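Local coordinates for microtubule-associated protein 1A/1B, light chain 3, putative (Trypanosoma brucei, PDB 3H9D), which probably works in autophagy as a ubiquitin-like ATG8 protein that becomes coupled to a membrane phospholipid through its C-terminus, at residues 96-99 with 100-104. Sequence-based numbering, arbitrary orientation.
Sequences DIYS and KYKDE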
ATOM      1  N   ASP A  96      -0.841 -24.155  -5.721  1.00 33.95           N
ATOM      2  CA  ASP A  96      -0.110 -24.302  -4.455  1.00 33.69           C
ATOM      3  C   ASP A  96       0.471 -22.957  -4.018  1.00 32.97           C
ATOM      4  O   ASP A  96       0.446 -22.616  -2.833  1.00 32.13           O
ATOM      5  CB  ASP A  96       1.031 -25.325  -4.578  1.00 33.22           C
ATOM      6  CG  ASP A  96       0.543 -26.782  -4.595  1.00 37.18           C
ATOM      7  OD1 ASP A  96      -0.614 -27.064  -4.195  1.00 36.76           O
ATOM      8  OD2 ASP A  96       1.346 -27.652  -5.007  1.00 37.69           O
ATOM      9  N   ILE A  97       1.017 -22.217  -4.983  1.00 32.75           N
ATOM     10  CA  ILE A  97       1.539 -20.865  -4.758  1.00 33.58           C
ATOM     11  C   ILE A  97       0.414 -19.935  -4.299  1.00 34.14           C
ATOM     12  O   ILE A  97       0.599 -19.132  -3.388  1.00 36.05           O
ATOM     13  CB  ILE A  97       2.246 -20.284  -6.033  1.00 33.46           C
ATOM     14  CG1 ILE A  97       3.226 -21.299  -6.645  1.00 32.25           C
ATOM     15  CG2 ILE A  97       2.947 -18.957  -5.732  1.00 30.58           C
ATOM     16  CD1 ILE A  97       4.394 -21.708  -5.741  1.00 30.32           C
ATOM     17  N   TYR A  98      -0.761 -20.072  -4.906  1.00 35.44           N
ATOM     18  CA  TYR A  98      -1.895 -19.243  -4.538  1.00 36.15           C
ATOM     19  C   TYR A  98      -2.267 -19.418  -3.068  1.00 37.48           C
ATOM     20  O   TYR A  98      -2.386 -18.434  -2.342  1.00 37.11           O
ATOM     21  CB  TYR A  98      -3.107 -19.511  -5.441  1.00 36.42           C
ATOM     22  CG  TYR A  98      -4.328 -18.724  -5.021  1.00 37.53           C
ATOM     23  CD1 TYR A  98      -4.470 -17.377  -5.367  1.00 38.96           C
ATOM     24  CD2 TYR A  98      -5.333 -19.316  -4.259  1.00 35.71           C
ATOM     25  CE1 TYR A  98      -5.583 -16.647  -4.970  1.00 38.67           C
ATOM     26  CE2 TYR A  98      -6.447 -18.592  -3.856  1.00 36.16           C
ATOM     27  CZ  TYR A  98      -6.566 -17.260  -4.212  1.00 37.60           C
ATOM     28  OH  TYR A  98      -7.674 -16.542  -3.810  1.00 39.37           O
ATOM     29  N   SER A  99      -2.424 -20.669  -2.633  1.00 38.76           N
ATOM     30  CA  SER A  99      -2.976 -20.976  -1.308  1.00 38.79           C
ATOM     31  C   SER A  99      -2.019 -20.618  -0.180  1.00 39.57           C
ATOM     32  O   SER A  99      -2.448 -20.199   0.901  1.00 39.75           O
ATOM     33  CB  SER A  99      -3.357 -22.453  -1.227  1.00 39.00           C
ATOM     34  OG  SER A  99      -3.965 -22.874  -2.438  1.00 41.17           O
ATOM     35  N   LYS A 100      -0.724 -20.792  -0.436  1.00 39.70           N
ATOM     36  CA  LYS A 100       0.315 -20.457   0.529  1.00 39.78           C
ATOM     37  C   LYS A 100       0.517 -18.944   0.620  1.00 40.45           C
ATOM     38  O   LYS A 100       0.555 -18.381   1.720  1.00 41.71           O
ATOM     39  CB  LYS A 100       1.632 -21.149   0.141  1.00 40.47           C
ATOM     40  CG  LYS A 100       2.744 -21.062   1.184  1.00 40.18           C
ATOM     41  CD  LYS A 100       3.883 -22.035   0.878  1.00 42.59           C
ATOM     42  CE  LYS A 100       5.084 -21.800   1.801  1.00 44.48           C
ATOM     43  NZ  LYS A 100       6.015 -22.974   1.898  1.00 43.10           N
ATOM     44  N   TYR A 101       0.628 -18.292  -0.538  1.00 40.33           N
ATOM     45  CA  TYR A 101       1.114 -16.911  -0.608  1.00 39.44           C
ATOM     46  C   TYR A 101       0.056 -15.849  -0.912  1.00 38.62           C
ATOM     47  O   TYR A 101       0.398 -14.681  -1.079  1.00 39.27           O
ATOM     48  CB  TYR A 101       2.238 -16.797  -1.645  1.00 39.73           C
ATOM     49  CG  TYR A 101       3.492 -17.615  -1.375  1.00 41.51           C
ATOM     50  CD1 TYR A 101       4.424 -17.208  -0.421  1.00 41.71           C
ATOM     51  CD2 TYR A 101       3.763 -18.775  -2.108  1.00 39.36           C
ATOM     52  CE1 TYR A 101       5.582 -17.944  -0.187  1.00 44.31           C
ATOM     53  CE2 TYR A 101       4.917 -19.515  -1.886  1.00 40.46           C
ATOM     54  CZ  TYR A 101       5.824 -19.097  -0.921  1.00 44.49           C
ATOM     55  OH  TYR A 101       6.977 -19.828  -0.695  1.00 44.21           O
ATOM     56  N   LYS A 102      -1.214 -16.235  -0.986  1.00 37.28           N
ATOM     57  CA  LYS A 102      -2.283 -15.269  -1.271  1.00 36.17           C
ATOM     58  C   LYS A 102      -2.390 -14.168  -0.216  1.00 35.27           C
ATOM     59  O   LYS A 102      -2.307 -14.427   0.986  1.00 35.41           O
ATOM     60  CB  LYS A 102      -3.643 -15.956  -1.460  1.00 35.57           C
ATOM     61  CG  LYS A 102      -4.223 -16.614  -0.210  1.00 36.50           C
ATOM     62  CD  LYS A 102      -5.330 -17.577  -0.586  1.00 38.58           C
ATOM     63  CE  LYS A 102      -6.173 -17.969   0.601  1.00 39.02           C
ATOM     64  NZ  LYS A 102      -7.341 -18.799   0.169  1.00 41.74           N
ATOM     65  N   ASP A 103      -2.570 -12.941  -0.697  1.00 34.14           N
ATOM     66  CA  ASP A 103      -2.773 -11.769   0.145  1.00 33.04           C
ATOM     67  C   ASP A 103      -4.131 -11.881   0.843  1.00 32.31           C
ATOM     68  O   ASP A 103      -5.008 -12.609   0.393  1.00 33.47           O
ATOM     69  CB  ASP A 103      -2.714 -10.496  -0.724  1.00 32.05           C
ATOM     70  CG  ASP A 103      -2.544  -9.223   0.088  1.00 29.81           C
ATOM     71  OD1 ASP A 103      -3.557  -8.548   0.366  1.00 27.48           O
ATOM     72  OD2 ASP A 103      -1.396  -8.895   0.446  1.00 29.14           O
ATOM     73  N   GLU A 104      -4.288 -11.158   1.945  1.00 32.18           N
ATOM     74  CA  GLU A 104      -5.557 -11.032   2.658  1.00 32.46           C
ATOM     75  C   GLU A 104      -6.742 -10.635   1.762  1.00 32.30           C
ATOM     76  O   GLU A 104      -7.873 -11.079   1.986  1.00 31.54           O
ATOM     77  CB  GLU A 104      -5.404 -10.017   3.794  1.00 32.97           C
ATOM     78  OE1 GLU A 104      -7.712  -8.739   5.829  1.00 38.41           O
ATOM     79  OE2 GLU A 104      -6.505 -11.420   6.279  1.00 51.28           O
TER
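Lys102 lays its aliphatic chain over one face of the Tyr98 ring at the C-terminal end of helix 94-101, where Lys102 follows the last helical residue. Lys102 CD makes the closest approach, 3.6 Å from Tyr98 CE2, with CB over the rim of the ring. CD stands 4.0 Å from the ring centroid, a CH-pi contact 29° off the ring normal. Two torsions bring the groups together: the Tyr98 ring swings anti to its own backbone N, while Lys102 CG sits between its backbone N and carbonyl carbon (chi1 67°), from where the extended chain runs obliquely across the ring. Beyond the face, the phenol oxygen of Tyr98 is hydrogen-bonded to the carbonyl of Gly106, tying the helix to the chain that leads into strand 108-113.

One residue earlier, a second i, i+4 pair forms: Ile97 CG2 meets Tyr101 CD2 at 3.7 Å. The same ring turns its edge to the Ile97 carbonyl oxygen, near the ring plane, and one face lies against Lys100 CG. Ile97, Tyr98 and Tyr101 all touch Leu108 of strand 108-113, so these side chains seat the helix on the sheet.

Backbone bonds set the spacing. Lys100 N donates to Asp96 O (3.2 Å) and Tyr101 N to Ile97 O (3.0 Å). The final bond, Lys102 N to Tyr98 O at 2.8 Å, is strongly bent and so weak (N-H...O 124°); the chain leaves helical geometry at Lys102. Ser99 OG hydrogen-bonds back to the carbonyl of Ala95.

The C-terminal end of this helix, packed on the sheet of the ubiquitin-like fold, is therefore amphipathic: Ile97 and Tyr98 are buried, Ser99 and Lys100 exposed. Methylene packing covers the aromatic face, while the ammonium group of exposed Lys102 stays near the ring rim.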